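Local coordinates for putative rubredoxin reductase (Rhodopseudomonas palustris, PDB 3FG2), which probably passes electrons from NADH through its bound FAD to the ferredoxin that serves the cytochrome P450 CYP199A2, at residues A[150-155]-A[320-325]; A[77-82]-A[243-248]. One frame throughout, in Å; residues are numbered along the deposited sequence.

Contact 1 of 2, residues A[150-155]-A[320-325]; sequences AGFIGL and FWSDQG. With FAD (flavin-adenine dinucleotide), chain B.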
loop_
_atom_site.group_PDB
_atom_site.type_symbol
_atom_site.label_atom_id
_atom_site.label_comp_id
_atom_site.label_asym_id
_atom_site.label_seq_id
_atom_site.Cartn_x
_atom_site.Cartn_y
_atom_site.Cartn_z
ATOM N N ALA A 150 2.853 5.474 12.887
ATOM C CA ALA A 150 2.548 4.110 13.301
ATOM C C ALA A 150 1.652 3.360 12.316
ATOM O O ALA A 150 0.737 2.643 12.716
ATOM C CB ALA A 150 1.915 4.119 14.688
ATOM N N GLY A 151 1.914 3.537 11.028
ATOM C CA GLY A 151 1.140 2.838 10.023
ATOM C C GLY A 151 1.738 1.453 9.873
ATOM O O GLY A 151 2.695 1.120 10.582
ATOM N N PHE A 152 1.191 0.643 8.970
ATOM C CA PHE A 152 1.704 -0.709 8.763
ATOM C C PHE A 152 3.210 -0.735 8.528
ATOM O O PHE A 152 3.953 -1.435 9.217
ATOM C CB PHE A 152 1.033 -1.376 7.557
ATOM C CG PHE A 152 -0.427 -1.633 7.733
ATOM C CD1 PHE A 152 -0.905 -2.264 8.880
ATOM C CD2 PHE A 152 -1.333 -1.266 6.739
ATOM C CE1 PHE A 152 -2.257 -2.527 9.034
ATOM C CE2 PHE A 152 -2.693 -1.526 6.887
ATOM C CZ PHE A 152 -3.153 -2.160 8.041
ATOM N N ILE A 153 3.655 0.032 7.540
ATOM C CA ILE A 153 5.064 0.059 7.186
ATOM C C ILE A 153 5.962 0.432 8.357
ATOM O O ILE A 153 6.952 -0.242 8.623
ATOM C CB ILE A 153 5.302 1.021 6.010
ATOM C CG1 ILE A 153 4.477 0.554 4.809
ATOM C CG2 ILE A 153 6.795 1.062 5.655
ATOM C CD1 ILE A 153 4.495 1.497 3.638
ATOM N N GLY A 154 5.611 1.500 9.059
ATOM C CA GLY A 154 6.412 1.921 10.190
ATOM C C GLY A 154 6.625 0.832 11.225
ATOM O O GLY A 154 7.735 0.674 11.740
ATOM N N LEU A 155 5.572 0.078 11.539
ATOM C CA LEU A 155 5.675 -0.979 12.539
ATOM C C LEU A 155 6.398 -2.205 12.008
ATOM O O LEU A 155 7.144 -2.855 12.742
ATOM C CB LEU A 155 4.288 -1.365 13.056
ATOM C CG LEU A 155 3.557 -0.249 13.830
ATOM C CD1 LEU A 155 2.198 -0.747 14.304
ATOM C CD2 LEU A 155 4.394 0.187 15.027
ATOM N N PHE A 320 -6.360 -6.762 2.955
ATOM C CA PHE A 320 -4.992 -6.320 3.167
ATOM C C PHE A 320 -4.293 -7.238 4.159
ATOM O O PHE A 320 -4.924 -8.123 4.754
ATOM C CB PHE A 320 -4.994 -4.902 3.748
ATOM C CG PHE A 320 -6.093 -4.013 3.213
ATOM C CD1 PHE A 320 -5.803 -2.982 2.320
ATOM C CD2 PHE A 320 -7.418 -4.187 3.626
ATOM C CE1 PHE A 320 -6.810 -2.136 1.846
ATOM C CE2 PHE A 320 -8.440 -3.348 3.159
ATOM C CZ PHE A 320 -8.131 -2.320 2.268
ATOM N N TRP A 321 -2.991 -7.029 4.338
ATOM C CA TRP A 321 -2.233 -7.809 5.312
ATOM C C TRP A 321 -0.996 -7.036 5.752
ATOM O O TRP A 321 -0.598 -6.064 5.112
ATOM C CB TRP A 321 -1.849 -9.178 4.747
ATOM C CG TRP A 321 -0.597 -9.208 3.914
ATOM C CD1 TRP A 321 0.681 -9.420 4.355
ATOM C CD2 TRP A 321 -0.515 -9.067 2.493
ATOM N NE1 TRP A 321 1.550 -9.427 3.294
ATOM C CE2 TRP A 321 0.844 -9.212 2.138
ATOM C CE3 TRP A 321 -1.458 -8.835 1.483
ATOM C CZ2 TRP A 321 1.287 -9.133 0.808
ATOM C CZ3 TRP A 321 -1.018 -8.756 0.159
ATOM C CH2 TRP A 321 0.344 -8.906 -0.162
ATOM N N SER A 322 -0.407 -7.460 6.865
ATOM C CA SER A 322 0.778 -6.805 7.402
ATOM C C SER A 322 1.549 -7.838 8.212
ATOM O O SER A 322 0.948 -8.642 8.929
ATOM C CB SER A 322 0.363 -5.630 8.297
ATOM O OG SER A 322 1.486 -4.882 8.721
ATOM N N ASP A 323 2.874 -7.821 8.089
ATOM C CA ASP A 323 3.727 -8.769 8.810
ATOM C C ASP A 323 4.593 -7.996 9.797
ATOM O O ASP A 323 5.577 -7.366 9.407
ATOM C CB ASP A 323 4.635 -9.534 7.828
ATOM C CG ASP A 323 3.851 -10.375 6.818
ATOM O OD1 ASP A 323 4.485 -10.982 5.922
ATOM O OD2 ASP A 323 2.607 -10.429 6.915
ATOM N N GLN A 324 4.236 -8.039 11.074
ATOM C CA GLN A 324 5.001 -7.313 12.082
ATOM C C GLN A 324 5.653 -8.275 13.056
ATOM O O GLN A 324 4.971 -8.934 13.854
ATOM C CB GLN A 324 4.087 -6.319 12.815
ATOM C CG GLN A 324 3.545 -5.201 11.906
ATOM C CD GLN A 324 2.467 -4.356 12.578
ATOM O OE1 GLN A 324 2.512 -4.126 13.787
ATOM N NE2 GLN A 324 1.500 -3.879 11.789
ATOM N N GLY A 325 6.978 -8.352 12.986
ATOM C CA GLY A 325 7.711 -9.251 13.857
ATOM C C GLY A 325 7.321 -10.682 13.532
ATOM O O GLY A 325 7.466 -11.128 12.396
HETATM P PA FAD B . 3.285 1.234 -7.172
HETATM O O1A FAD B . 3.749 2.281 -6.225
HETATM O O2A FAD B . 3.620 -0.067 -6.998
HETATM O O5B FAD B . 4.072 1.649 -8.426
HETATM C C5B FAD B . 4.010 2.972 -9.046
HETATM C C4B FAD B . 5.181 2.973 -10.053
HETATM O O4B FAD B . 4.918 4.061 -11.019
HETATM C C3B FAD B . 6.570 3.272 -9.461
HETATM O O3B FAD B . 7.607 2.427 -9.851
HETATM C C2B FAD B . 6.732 4.733 -9.773
HETATM O O2B FAD B . 8.054 5.173 -9.717
HETATM C C1B FAD B . 6.186 4.781 -11.169
HETATM N N9A FAD B . 5.766 6.086 -11.685
HETATM C C8A FAD B . 5.169 7.101 -10.982
HETATM N N7A FAD B . 4.914 8.168 -11.730
HETATM C C5A FAD B . 5.362 7.844 -12.977
HETATM C C6A FAD B . 5.372 8.600 -14.250
HETATM N N6A FAD B . 4.907 9.820 -14.391
HETATM N N1A FAD B . 5.918 7.923 -15.321
HETATM C C2A FAD B . 6.415 6.645 -15.219
HETATM N N3A FAD B . 6.445 5.888 -14.097
HETATM C C4A FAD B . 5.905 6.531 -12.998
HETATM N N1 FAD B . 0.041 -3.875 0.215
HETATM C C2 FAD B . -0.466 -5.026 0.658
HETATM O O2 FAD B . -1.550 -5.398 0.325
HETATM N N3 FAD B . 0.259 -5.882 1.551
HETATM C C4 FAD B . 1.529 -5.555 1.994
HETATM O O4 FAD B . 2.117 -6.310 2.748
HETATM C C4X FAD B . 2.096 -4.299 1.513
HETATM N N5 FAD B . 3.339 -3.929 1.905
HETATM C C5X FAD B . 3.852 -2.737 1.424
HETATM C C6 FAD B . 5.164 -2.373 1.836
HETATM C C7 FAD B . 5.763 -1.207 1.403
HETATM C C7M FAD B . 7.163 -0.865 1.872
HETATM C C8 FAD B . 5.038 -0.310 0.495
HETATM C C8M FAD B . 5.631 0.981 -0.022
HETATM C C9 FAD B . 3.734 -0.659 0.084
HETATM C C9A FAD B . 3.138 -1.861 0.535
HETATM N N10 FAD B . 1.803 -2.292 0.139
HETATM C C10 FAD B . 1.285 -3.469 0.599
HETATM C "C1'" FAD B . 1.052 -1.405 -0.785
HETATM C "C2'" FAD B . 1.308 -1.822 -2.266
HETATM O "O2'" FAD B . 2.700 -1.814 -2.491
HETATM C "C3'" FAD B . 0.594 -0.827 -3.158
HETATM O "O3'" FAD B . -0.807 -0.887 -2.915
HETATM C "C4'" FAD B . 0.870 -1.153 -4.616
HETATM O "O4'" FAD B . 2.296 -1.105 -4.886
HETATM C "C5'" FAD B . 0.153 -0.141 -5.477
HETATM O "O5'" FAD B . 0.498 -0.485 -6.979
HETATM P P FAD B . 0.637 0.630 -7.976
HETATM O O1P FAD B . 0.938 -0.153 -9.286
HETATM O O2P FAD B . -0.464 1.484 -8.038
HETATM O O3P FAD B . 1.783 1.478 -7.637
#
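The Phe152 ring has the Gln324 amide nitrogen, NE2, at its edge near the ring plane, 4.1 Å from CD1, while Ser322 OG comes in obliquely to the same carbon, 3.5 Å from Phe152 CD1. The Trp321 indole turns one face to the flavin: FAD N3 sits over its centre, 3.1 Å above the plane, with the pyrimidine ring steeply inclined so that its edge, with O2 and O4 beside N3, meets the indole. Asp323 OD2 lies in plane at the indole edge. A chi1 of 84° sets Trp321 CG between the backbone N and the carbonyl carbon and turns the indole so that one face meets the flavin. Cut back to alanine, Trp321 would lose the indole face, and the N3 edge of the flavin is likely to be left without its aromatic neighbour and less firmly placed. From helix 152-163, Ile153 CD1 reaches the dimethylbenzene end, 3.7 Å from FAD C8. The Gln324 amide lies against Leu155, OE1 touching both Leu155 CB and CD1 at 3.4 Å while accepting a hydrogen bond from His194. The other half of that amide is held too: Gln324 NE2 donates to Ser322 OG (3.2 Å, 171°), which lies only 5° out of the amide plane. Ser322 OG is also hydrogen-bonded to Glu156, whose OE2 takes the backbone N of Asp323. Buried amide and hydroxyl thus find partners in His194 and Glu156 beside apolar Phe152 and Leu155, which fixes the amide's rotation; Glu156 carries the polar link from the helix after a probable Rossmann-type glycine-rich turn to strand 319-324 of the C-terminal domain.

Contact 2 of 2, residues A[77-82]-A[243-248]; sequences DRMVSI and VEIAAA. With FAD (flavin-adenine dinucleotide), chain B.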
loop_
_atom_site.group_PDB
_atom_site.type_symbol
_atom_site.label_atom_id
_atom_site.label_comp_id
_atom_site.label_asym_id
_atom_site.label_seq_id
_atom_site.Cartn_x
_atom_site.Cartn_y
_atom_site.Cartn_z
ATOM N N ASP A 77 11.917 4.896 -18.877
ATOM C CA ASP A 77 11.725 6.341 -18.953
ATOM C C ASP A 77 10.652 6.807 -17.967
ATOM O O ASP A 77 10.279 6.072 -17.053
ATOM C CB ASP A 77 11.321 6.744 -20.371
ATOM C CG ASP A 77 11.907 8.081 -20.784
ATOM O OD1 ASP A 77 13.137 8.139 -20.990
ATOM O OD2 ASP A 77 11.148 9.069 -20.892
ATOM N N ARG A 78 10.155 8.026 -18.164
ATOM C CA ARG A 78 9.126 8.595 -17.294
ATOM C C ARG A 78 8.206 9.539 -18.075
ATOM O O ARG A 78 8.685 10.339 -18.875
ATOM C CB ARG A 78 9.795 9.368 -16.154
ATOM C CG ARG A 78 8.842 10.150 -15.272
ATOM C CD ARG A 78 9.600 11.103 -14.351
ATOM N NE ARG A 78 8.702 11.883 -13.496
ATOM C CZ ARG A 78 8.054 11.393 -12.440
ATOM N NH1 ARG A 78 8.205 10.119 -12.094
ATOM N NH2 ARG A 78 7.246 12.176 -11.735
ATOM N N MET A 79 6.894 9.450 -17.860
ATOM C CA MET A 79 5.989 10.357 -18.561
ATOM C C MET A 79 5.979 11.669 -17.791
ATOM O O MET A 79 6.037 11.672 -16.560
ATOM C CB MET A 79 4.557 9.792 -18.664
ATOM C CG MET A 79 3.685 9.906 -17.414
ATOM S SD MET A 79 1.941 10.366 -17.786
ATOM C CE MET A 79 1.310 8.909 -18.356
ATOM N N VAL A 80 5.926 12.780 -18.518
ATOM C CA VAL A 80 5.924 14.098 -17.901
ATOM C C VAL A 80 4.730 14.934 -18.344
ATOM O O VAL A 80 4.343 15.884 -17.665
ATOM C CB VAL A 80 7.205 14.867 -18.254
ATOM C CG1 VAL A 80 8.415 14.158 -17.667
ATOM C CG2 VAL A 80 7.346 14.968 -19.765
ATOM N N SER A 81 4.145 14.571 -19.482
ATOM C CA SER A 81 3.009 15.302 -20.024
ATOM C C SER A 81 2.096 14.414 -20.862
ATOM O O SER A 81 2.526 13.395 -21.397
ATOM C CB SER A 81 3.513 16.464 -20.884
ATOM O OG SER A 81 2.437 17.137 -21.515
ATOM N N ILE A 82 0.835 14.807 -20.976
ATOM C CA ILE A 82 -0.125 14.047 -21.763
ATOM C C ILE A 82 -0.886 14.931 -22.754
ATOM O O ILE A 82 -1.558 15.890 -22.357
ATOM C CB ILE A 82 -1.163 13.354 -20.867
ATOM C CG1 ILE A 82 -0.466 12.390 -19.909
ATOM C CG2 ILE A 82 -2.173 12.611 -21.733
ATOM C CD1 ILE A 82 -1.401 11.776 -18.905
ATOM N N VAL A 243 -1.067 12.431 -9.038
ATOM C CA VAL A 243 -2.110 12.874 -9.958
ATOM C C VAL A 243 -1.720 14.100 -10.776
ATOM O O VAL A 243 -2.374 14.415 -11.769
ATOM C CB VAL A 243 -3.399 13.242 -9.197
ATOM C CG1 VAL A 243 -3.805 12.112 -8.262
ATOM C CG2 VAL A 243 -3.183 14.522 -8.417
ATOM N N GLU A 244 -0.667 14.792 -10.350
ATOM C CA GLU A 244 -0.214 16.015 -11.012
ATOM C C GLU A 244 -0.313 16.036 -12.540
ATOM O O GLU A 244 -1.065 16.834 -13.105
ATOM C CB GLU A 244 1.221 16.340 -10.588
ATOM C CG GLU A 244 1.365 16.826 -9.147
ATOM C CD GLU A 244 0.872 15.819 -8.110
ATOM O OE1 GLU A 244 1.092 14.601 -8.295
ATOM O OE2 GLU A 244 0.279 16.251 -7.096
ATOM N N ILE A 245 0.443 15.168 -13.206
ATOM C CA ILE A 245 0.429 15.115 -14.663
ATOM C C ILE A 245 -0.976 14.982 -15.255
ATOM O O ILE A 245 -1.318 15.678 -16.208
ATOM C CB ILE A 245 1.310 13.965 -15.168
ATOM C CG1 ILE A 245 2.763 14.228 -14.764
ATOM C CG2 ILE A 245 1.190 13.837 -16.679
ATOM C CD1 ILE A 245 3.713 13.088 -15.059
ATOM N N ALA A 246 -1.791 14.099 -14.686
ATOM C CA ALA A 246 -3.152 13.900 -15.169
ATOM C C ALA A 246 -3.990 15.170 -14.992
ATOM O O ALA A 246 -4.813 15.518 -15.846
ATOM C CB ALA A 246 -3.799 12.740 -14.425
ATOM N N ALA A 247 -3.779 15.856 -13.873
ATOM C CA ALA A 247 -4.502 17.090 -13.574
ATOM C C ALA A 247 -4.035 18.188 -14.521
ATOM O O ALA A 247 -4.808 19.062 -14.916
ATOM C CB ALA A 247 -4.250 17.506 -12.125
ATOM N N ALA A 248 -2.757 18.133 -14.879
ATOM C CA ALA A 248 -2.180 19.109 -15.783
ATOM C C ALA A 248 -2.844 18.981 -17.156
ATOM O O ALA A 248 -2.921 19.952 -17.913
ATOM C CB ALA A 248 -0.676 18.881 -15.895
HETATM P PA FAD B . 3.285 1.234 -7.172
HETATM O O1A FAD B . 3.749 2.281 -6.225
HETATM O O2A FAD B . 3.620 -0.067 -6.998
HETATM O O5B FAD B . 4.072 1.649 -8.426
HETATM C C5B FAD B . 4.010 2.972 -9.046
HETATM C C4B FAD B . 5.181 2.973 -10.053
HETATM O O4B FAD B . 4.918 4.061 -11.019
HETATM C C3B FAD B . 6.570 3.272 -9.461
HETATM O O3B FAD B . 7.607 2.427 -9.851
HETATM C C2B FAD B . 6.732 4.733 -9.773
HETATM O O2B FAD B . 8.054 5.173 -9.717
HETATM C C1B FAD B . 6.186 4.781 -11.169
HETATM N N9A FAD B . 5.766 6.086 -11.685
HETATM C C8A FAD B . 5.169 7.101 -10.982
HETATM N N7A FAD B . 4.914 8.168 -11.730
HETATM C C5A FAD B . 5.362 7.844 -12.977
HETATM C C6A FAD B . 5.372 8.600 -14.250
HETATM N N6A FAD B . 4.907 9.820 -14.391
HETATM N N1A FAD B . 5.918 7.923 -15.321
HETATM C C2A FAD B . 6.415 6.645 -15.219
HETATM N N3A FAD B . 6.445 5.888 -14.097
HETATM C C4A FAD B . 5.905 6.531 -12.998
HETATM N N1 FAD B . 0.041 -3.875 0.215
HETATM C C2 FAD B . -0.466 -5.026 0.658
HETATM O O2 FAD B . -1.550 -5.398 0.325
HETATM N N3 FAD B . 0.259 -5.882 1.551
HETATM C C4 FAD B . 1.529 -5.555 1.994
HETATM O O4 FAD B . 2.117 -6.310 2.748
HETATM C C4X FAD B . 2.096 -4.299 1.513
HETATM N N5 FAD B . 3.339 -3.929 1.905
HETATM C C5X FAD B . 3.852 -2.737 1.424
HETATM C C6 FAD B . 5.164 -2.373 1.836
HETATM C C7 FAD B . 5.763 -1.207 1.403
HETATM C C7M FAD B . 7.163 -0.865 1.872
HETATM C C8 FAD B . 5.038 -0.310 0.495
HETATM C C8M FAD B . 5.631 0.981 -0.022
HETATM C C9 FAD B . 3.734 -0.659 0.084
HETATM C C9A FAD B . 3.138 -1.861 0.535
HETATM N N10 FAD B . 1.803 -2.292 0.139
HETATM C C10 FAD B . 1.285 -3.469 0.599
HETATM C "C1'" FAD B . 1.052 -1.405 -0.785
HETATM C "C2'" FAD B . 1.308 -1.822 -2.266
HETATM O "O2'" FAD B . 2.700 -1.814 -2.491
HETATM C "C3'" FAD B . 0.594 -0.827 -3.158
HETATM O "O3'" FAD B . -0.807 -0.887 -2.915
HETATM C "C4'" FAD B . 0.870 -1.153 -4.616
HETATM O "O4'" FAD B . 2.296 -1.105 -4.886
HETATM C "C5'" FAD B . 0.153 -0.141 -5.477
HETATM O "O5'" FAD B . 0.498 -0.485 -6.979
HETATM P P FAD B . 0.637 0.630 -7.976
HETATM O O1P FAD B . 0.938 -0.153 -9.286
HETATM O O2P FAD B . -0.464 1.484 -8.038
HETATM O O3P FAD B . 1.783 1.478 -7.637
#
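With CG1 anti to the carbonyl carbon and an extended chain beyond it, Ile245 runs its CD1 out to the backbone of strand 79-83, 3.1 Å from Met79 O and 3.5 Å from FAD N6A. Met79 places its sulfur by a chi1 of 79° and a bend at chi2, so that SD lies 3.7 Å from Ile245 CG2. Ile82 CG1 meets the same methyl, Ile245 CG2, at 3.9 Å, the two side chains crossing at about a right angle. The Met79 backbone reads the adenine edge in two hydrogen bonds: its N donates to FAD N1A (3.1 Å, 158°), and FAD N6A donates to its O (3.1 Å). Arg78 lays one guanidinium face over N6A, with NH1 in a salt bridge to Asp34. Ile245 thus packs against the amino end of the base. Helix 244-248 runs at 19° to strand 79-82, their axes approaching to 7.5 Å. That strand edges a three-stranded antiparallel sheet and carries a classic beta bulge, Val80 and Ser81 facing Leu90. From strand 101-104, Leu104 touches Met79 and Ala246 and Leu102 touches Ile82; Ile257 of strand 257-259 also touches Ala246.

In the fold
The two contacts serve opposite ends of one FAD molecule: contact 1 meets the isoalloxazine and contact 2 the adenine, with centres 31 Å apart and nearest atoms about 18 Å apart; they do not touch, and FAD is what they share. Elsewhere FAD is also hydrogen-bonded by Ala12, Asp34, Glu35, Lys47 and Asp275, among others. Their segments alternate along the chain, residues 150-155 falling between the two halves of contact 2, as fits a family in which the NAD-binding domain is inserted into the FAD-binding domain. Contact 2 lies within the FAD-binding part; contact 1 joins what is probably the NADH-binding Rossmann unit to the C-terminal domain, near the redox centre.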